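Local atomic coordinates of RNA-dependent RNA polymerase (Toscana virus, PDB entry 6QVV), a protein that probably cleaves host capped RNA through the manganese-binding, PD-(D/E)XK-type endonuclease domain at its N-terminus to prime viral transcription. Residues A[75-80]-A[194-199]; A[173-178]-A[188-193]. One frame throughout, in Å; residues are numbered along the deposited sequence.

Interaction 1 of 2, residues A[75-80]-A[194-199]. With MN3 (manganese (III) ion), chain C; SO4 (sulfate ion), chain H.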
loop_
_atom_site.group_PDB
_atom_site.type_symbol
_atom_site.label_atom_id
_atom_site.label_comp_id
_atom_site.label_asym_id
_atom_site.label_seq_id
_atom_site.Cartn_x
_atom_site.Cartn_y
_atom_site.Cartn_z
ATOM N N THR A 75 -15.950 0.503 2.207
ATOM C CA THR A 75 -15.253 -0.212 3.268
ATOM C C THR A 75 -13.739 -0.226 3.047
ATOM O O THR A 75 -12.975 -0.302 4.014
ATOM C CB THR A 75 -15.830 -1.627 3.369
ATOM O OG1 THR A 75 -15.162 -2.367 4.399
ATOM C CG2 THR A 75 -15.712 -2.352 2.027
ATOM N N LEU A 76 -13.285 -0.105 1.800
ATOM C CA LEU A 76 -11.860 -0.071 1.489
ATOM C C LEU A 76 -11.310 1.336 1.296
ATOM O O LEU A 76 -10.115 1.478 1.010
ATOM C CB LEU A 76 -11.571 -0.883 0.223
ATOM C CG LEU A 76 -12.117 -2.309 0.132
ATOM C CD1 LEU A 76 -11.923 -2.850 -1.284
ATOM C CD2 LEU A 76 -11.453 -3.197 1.182
ATOM N N PHE A 77 -12.145 2.374 1.436
ATOM C CA PHE A 77 -11.747 3.706 0.995
ATOM C C PHE A 77 -10.506 4.187 1.728
ATOM O O PHE A 77 -9.629 4.828 1.136
ATOM C CB PHE A 77 -12.881 4.714 1.205
ATOM C CG PHE A 77 -12.423 6.144 1.095
ATOM C CD1 PHE A 77 -12.204 6.725 -0.146
ATOM C CD2 PHE A 77 -12.165 6.890 2.227
ATOM C CE1 PHE A 77 -11.751 8.035 -0.255
ATOM C CE2 PHE A 77 -11.714 8.197 2.123
ATOM C CZ PHE A 77 -11.504 8.768 0.879
ATOM N N LYS A 78 -10.438 3.917 3.026
ATOM C CA LYS A 78 -9.369 4.466 3.840
ATOM C C LYS A 78 -8.018 3.923 3.396
ATOM O O LYS A 78 -7.074 4.681 3.154
ATOM C CB LYS A 78 -9.647 4.130 5.295
ATOM C CG LYS A 78 -9.143 5.131 6.256
ATOM C CD LYS A 78 -9.951 5.060 7.536
ATOM C CE LYS A 78 -10.081 3.617 8.001
ATOM N NZ LYS A 78 -10.479 3.506 9.413
ATOM N N HIS A 79 -7.921 2.603 3.269
ATOM C CA HIS A 79 -6.692 1.965 2.817
ATOM C C HIS A 79 -6.331 2.406 1.397
ATOM O O HIS A 79 -5.187 2.769 1.122
ATOM C CB HIS A 79 -6.886 0.449 2.920
ATOM C CG HIS A 79 -5.890 -0.369 2.166
ATOM N ND1 HIS A 79 -5.947 -0.537 0.797
ATOM C CD2 HIS A 79 -4.858 -1.134 2.599
ATOM C CE1 HIS A 79 -4.969 -1.339 0.414
ATOM N NE2 HIS A 79 -4.291 -1.709 1.487
ATOM N N ASP A 80 -7.309 2.432 0.495
ATOM C CA ASP A 80 -7.011 2.702 -0.906
ATOM C C ASP A 80 -6.683 4.172 -1.153
ATOM O O ASP A 80 -5.775 4.488 -1.929
ATOM C CB ASP A 80 -8.182 2.244 -1.774
ATOM C CG ASP A 80 -8.242 0.716 -1.925
ATOM O OD1 ASP A 80 -7.421 -0.001 -1.296
ATOM O OD2 ASP A 80 -9.106 0.225 -2.683
ATOM N N ARG A 194 -4.448 10.836 7.250
ATOM C CA ARG A 194 -5.243 11.737 8.076
ATOM C C ARG A 194 -6.450 12.266 7.309
ATOM O O ARG A 194 -7.560 12.314 7.848
ATOM C CB ARG A 194 -4.380 12.887 8.594
ATOM C CG ARG A 194 -3.328 12.474 9.621
ATOM C CD ARG A 194 -2.434 13.650 10.014
ATOM N NE ARG A 194 -1.444 13.271 11.024
ATOM C CZ ARG A 194 -0.586 14.117 11.593
ATOM N NH1 ARG A 194 -0.602 15.410 11.267
ATOM N NH2 ARG A 194 0.290 13.670 12.490
ATOM N N LEU A 195 -6.271 12.620 6.036
ATOM C CA LEU A 195 -7.410 13.112 5.268
ATOM C C LEU A 195 -8.415 11.994 5.009
ATOM O O LEU A 195 -9.632 12.227 5.043
ATOM C CB LEU A 195 -6.938 13.753 3.961
ATOM C CG LEU A 195 -8.033 14.364 3.078
ATOM C CD1 LEU A 195 -8.846 15.410 3.836
ATOM C CD2 LEU A 195 -7.427 14.959 1.808
ATOM N N ALA A 196 -7.930 10.763 4.798
ATOM C CA ALA A 196 -8.839 9.636 4.606
ATOM C C ALA A 196 -9.642 9.333 5.861
ATOM O O ALA A 196 -10.785 8.874 5.767
ATOM C CB ALA A 196 -8.068 8.381 4.182
ATOM N N ARG A 197 -9.046 9.532 7.038
ATOM C CA ARG A 197 -9.770 9.311 8.285
ATOM C C ARG A 197 -10.937 10.278 8.403
ATOM O O ARG A 197 -12.057 9.876 8.733
ATOM C CB ARG A 197 -8.823 9.478 9.473
ATOM C CG ARG A 197 -8.286 8.190 10.045
ATOM C CD ARG A 197 -7.038 8.454 10.866
ATOM N NE ARG A 197 -7.321 8.896 12.233
ATOM C CZ ARG A 197 -6.899 8.257 13.320
ATOM N NH1 ARG A 197 -6.185 7.143 13.192
ATOM N NH2 ARG A 197 -7.190 8.718 14.531
ATOM N N ASP A 198 -10.675 11.568 8.151
ATOM C CA ASP A 198 -11.720 12.583 8.217
ATOM C C ASP A 198 -12.853 12.253 7.253
ATOM O O ASP A 198 -14.028 12.276 7.628
ATOM C CB ASP A 198 -11.134 13.965 7.915
ATOM C CG ASP A 198 -10.178 14.465 9.014
ATOM O OD1 ASP A 198 -10.080 13.807 10.077
ATOM O OD2 ASP A 198 -9.517 15.520 8.819
ATOM N N ILE A 199 -12.515 11.925 6.007
ATOM C CA ILE A 199 -13.548 11.614 5.025
ATOM C C ILE A 199 -14.312 10.365 5.434
ATOM O O ILE A 199 -15.544 10.309 5.332
ATOM C CB ILE A 199 -12.920 11.464 3.629
ATOM C CG1 ILE A 199 -12.377 12.820 3.163
ATOM C CG2 ILE A 199 -13.943 10.878 2.638
ATOM C CD1 ILE A 199 -11.453 12.744 1.963
HETATM MN MN MN3 C . -3.326 -3.882 2.152
HETATM S S SO4 H . 3.415 15.677 13.026
HETATM O O1 SO4 H . 3.932 15.474 11.669
HETATM O O2 SO4 H . 1.956 15.851 13.005
HETATM O O3 SO4 H . 3.776 14.532 13.863
HETATM O O4 SO4 H . 4.030 16.879 13.593
HETATM O O HOH W 1 -4.505 -5.085 0.462
HETATM O O HOH W 2 -4.984 -4.599 3.941
#
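Phe77 meets helix 183-203 because its CG stands anti to the backbone N (chi1 166°), while CG2 of Ile199, likewise anti to its own N, projects to the ring. The two side chains cross at about a right angle, with Phe77 CE2 3.5 Å from Ile199 CG2 along an oblique approach, and CZ of the ring lies beside the same methyl. Ala196 meets the same CE2 from a different direction: its carbonyl O lies at the ring edge, near the ring plane, 3.8 Å from Phe77 CE2, which suits the slightly positive rim of an aromatic ring. Ala196 CB also packs against the neighbouring Lys78, 4.0 Å from its CG. The Lys78 chain, bent at chi3 (48°), then runs past Arg197 with its aliphatic part, CD lying 4.3 Å from Arg197 CG; the charged ends stay apart, and Met133 touches both side chains.

No hydrogen bond joins the two segments. Ile47 of strand 44-49 touches both Phe77 and Ile199, adding to this apolar contact. On the side of helix 77-82 turned from helix 183-203, His79 binds manganese through NE2 at 2.5 Å, together with Asp114, Glu128, the carbonyl of Phe129 and two waters; this histidine-containing metal site is consistent with the cap-snatching endonucleases of the PD-(D/E)XK superfamily. Behind the metal ligand, His79 ND1 donates to Asp80 OD1 at 2.6 Å, nearly in the imidazole plane. Together with the metal bond, this second-shell contact constrains the rotation of the ring, and Thr89 holds the other carboxylate oxygen of Asp80. Two residues before Ala196, Arg194 extends to a sulfate, NH1 and NH2 both reaching O2 at the guanidinium edge, the shorter bond being 2.8 Å from NH2.

Interaction 2 of 2, residues A[173-178]-A[188-193]. With SO4 (sulfate ion), chain I.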
loop_
_atom_site.group_PDB
_atom_site.type_symbol
_atom_site.label_atom_id
_atom_site.label_comp_id
_atom_site.label_asym_id
_atom_site.label_seq_id
_atom_site.Cartn_x
_atom_site.Cartn_y
_atom_site.Cartn_z
ATOM N N ASN A 173 0.608 9.231 13.293
ATOM C CA ASN A 173 1.829 10.019 13.474
ATOM C C ASN A 173 3.062 9.432 12.799
ATOM O O ASN A 173 4.181 9.875 13.090
ATOM C CB ASN A 173 2.153 10.191 14.958
ATOM C CG ASN A 173 1.213 11.118 15.645
ATOM O OD1 ASN A 173 0.979 12.235 15.178
ATOM N ND2 ASN A 173 0.673 10.677 16.771
ATOM N N GLY A 174 2.919 8.439 11.934
ATOM C CA GLY A 174 4.097 7.968 11.236
ATOM C C GLY A 174 3.803 6.733 10.419
ATOM O O GLY A 174 2.662 6.482 10.017
ATOM N N VAL A 175 4.861 5.965 10.200
ATOM C CA VAL A 175 4.816 4.769 9.378
ATOM C C VAL A 175 5.775 3.764 9.988
ATOM O O VAL A 175 6.863 4.132 10.439
ATOM C CB VAL A 175 5.203 5.096 7.916
ATOM C CG1 VAL A 175 5.504 3.828 7.136
ATOM C CG2 VAL A 175 4.105 5.941 7.217
ATOM N N VAL A 176 5.366 2.496 10.024
ATOM C CA VAL A 176 6.291 1.388 10.247
ATOM C C VAL A 176 6.503 0.704 8.907
ATOM O O VAL A 176 5.550 0.200 8.310
ATOM C CB VAL A 176 5.764 0.397 11.296
ATOM C CG1 VAL A 176 6.742 -0.765 11.427
ATOM C CG2 VAL A 176 5.552 1.091 12.638
ATOM N N SER A 177 7.744 0.674 8.427
ATOM C CA SER A 177 8.019 0.130 7.106
ATOM C C SER A 177 9.456 -0.384 7.033
ATOM O O SER A 177 10.342 0.123 7.726
ATOM C CB SER A 177 7.759 1.193 6.033
ATOM O OG SER A 177 8.123 0.723 4.754
ATOM N N ASN A 178 9.679 -1.411 6.201
ATOM C CA ASN A 178 11.037 -1.860 5.907
ATOM C C ASN A 178 11.563 -1.298 4.590
ATOM O O ASN A 178 12.702 -1.590 4.206
ATOM C CB ASN A 178 11.147 -3.395 5.947
ATOM C CG ASN A 178 10.219 -4.106 4.977
ATOM O OD1 ASN A 178 9.345 -3.498 4.363
ATOM N ND2 ASN A 178 10.389 -5.435 4.869
ATOM N N GLU A 188 3.794 12.292 3.043
ATOM C CA GLU A 188 2.696 12.122 2.085
ATOM C C GLU A 188 1.747 11.011 2.523
ATOM O O GLU A 188 0.520 11.193 2.526
ATOM C CB GLU A 188 3.226 11.827 0.675
ATOM C CG GLU A 188 2.142 12.001 -0.406
ATOM C CD GLU A 188 1.838 13.481 -0.701
ATOM O OE1 GLU A 188 2.559 14.353 -0.170
ATOM O OE2 GLU A 188 0.881 13.780 -1.450
ATOM N N ILE A 189 2.304 9.855 2.903
ATOM C CA ILE A 189 1.494 8.734 3.372
ATOM C C ILE A 189 0.640 9.144 4.571
ATOM O O ILE A 189 -0.583 8.937 4.584
ATOM C CB ILE A 189 2.397 7.531 3.696
ATOM C CG1 ILE A 189 3.034 7.002 2.406
ATOM C CG2 ILE A 189 1.622 6.435 4.436
ATOM C CD1 ILE A 189 4.199 6.071 2.614
ATOM N N VAL A 190 1.268 9.726 5.600
ATOM C CA VAL A 190 0.506 10.133 6.783
ATOM C C VAL A 190 -0.529 11.194 6.417
ATOM O O VAL A 190 -1.683 11.143 6.863
ATOM C CB VAL A 190 1.441 10.628 7.904
ATOM C CG1 VAL A 190 0.611 11.165 9.087
ATOM C CG2 VAL A 190 2.383 9.508 8.359
ATOM N N PHE A 191 -0.138 12.169 5.603
ATOM C CA PHE A 191 -1.070 13.229 5.250
ATOM C C PHE A 191 -2.299 12.656 4.569
ATOM O O PHE A 191 -3.436 12.989 4.929
ATOM C CB PHE A 191 -0.381 14.249 4.356
ATOM C CG PHE A 191 -1.177 15.499 4.124
ATOM C CD1 PHE A 191 -2.031 15.598 3.027
ATOM C CD2 PHE A 191 -1.052 16.588 4.980
ATOM C CE1 PHE A 191 -2.749 16.767 2.796
ATOM C CE2 PHE A 191 -1.772 17.753 4.760
ATOM C CZ PHE A 191 -2.617 17.848 3.669
ATOM N N ARG A 192 -2.090 11.771 3.591
ATOM C CA ARG A 192 -3.215 11.135 2.921
ATOM C C ARG A 192 -4.030 10.281 3.882
ATOM O O ARG A 192 -5.254 10.182 3.729
ATOM C CB ARG A 192 -2.718 10.289 1.747
ATOM C CG ARG A 192 -2.112 11.097 0.594
ATOM C CD ARG A 192 -1.642 10.172 -0.517
ATOM N NE ARG A 192 -2.759 9.475 -1.141
ATOM C CZ ARG A 192 -3.253 9.752 -2.348
ATOM N NH1 ARG A 192 -2.723 10.712 -3.106
ATOM N NH2 ARG A 192 -4.274 9.047 -2.808
ATOM N N PHE A 193 -3.378 9.646 4.867
ATOM C CA PHE A 193 -4.110 8.854 5.859
ATOM C C PHE A 193 -5.001 9.737 6.724
ATOM O O PHE A 193 -6.180 9.429 6.933
ATOM C CB PHE A 193 -3.132 8.077 6.742
ATOM C CG PHE A 193 -3.797 7.221 7.783
ATOM C CD1 PHE A 193 -4.701 6.234 7.414
ATOM C CD2 PHE A 193 -3.508 7.386 9.127
ATOM C CE1 PHE A 193 -5.309 5.425 8.369
ATOM C CE2 PHE A 193 -4.105 6.574 10.098
ATOM C CZ PHE A 193 -5.000 5.590 9.717
HETATM S S SO4 I . 2.729 7.541 19.099
HETATM O O1 SO4 I . 2.093 8.070 17.892
HETATM O O2 SO4 I . 1.718 7.232 20.108
HETATM O O3 SO4 I . 3.438 6.308 18.796
HETATM O O4 SO4 I . 3.678 8.524 19.620
#
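Val190 pushes one methyl against the backbone of strand 174-177, and Val175 returns the contact with a methyl of its own. Followed outward from the strand, the Val175 side chain leaves CA toward the helix, and at CB it forks. CG1 stands anti to the backbone N (chi1 166°), leaving CG2 anti to the carbonyl carbon and directed at helix 183-203. CG2 is the atom that makes the contact: it lies 3.8 Å from Ile189 CG2 and 4.1 Å from Val190 CG2, bridging consecutive residues of the helix. The Val175 and Ile189 side chains lie roughly perpendicular, whereas Val175 and Val190 run antiparallel alongside each other.

The Val190 methyl has a second neighbour, the backbone of Gly174, whose O is 3.5 Å and CA 3.7 Å from Val190 CG2. The backbone conformation of Gly174 is one in which a CB would collide with the carbonyl O of Asn173, so the absence of a side chain is accounted for by the backbone alone. Just before it, Asn173 ND2 donates to a sulfate O1 at 3.2 Å; the same ion is held by Ala136 N.

No hydrogen bond crosses between the segments; the axes of strand 174-177 and of helical residues 188-193 approach to 8.1 Å, their directions 121° apart. Val170 of the adjoining strand 163-171 extends the apolar surface under Ile189, while Ile168 touches Val175. Such layering, a helix laid over a mixed sheet with branched aliphatic side chains interleaved between them, is characteristic of the alpha/beta core of PD-(D/E)XK nucleases.

Overall arrangement
Both interactions use helix 183-203, successive turns of which meet different partners: residues 188-193 pack on strand 174-177 of the mixed sheet, and residues 194-199 on the short helix 77-82. Both are mainly buried and apolar, without a hydrogen bond between their segments. Interaction 2 is a small aliphatic contact of methyl groups with a glycine backbone, and is nested in sequence within the span closed by interaction 1. Interaction 1 adds an aromatic ring and the alkyl part of a lysine, and its short helix carries a manganese ligand. The two adjoin where Arg194 NH2 packs 3.1 Å from Asn173 OD1, near the periphery, where each of these residues binds a different sulfate.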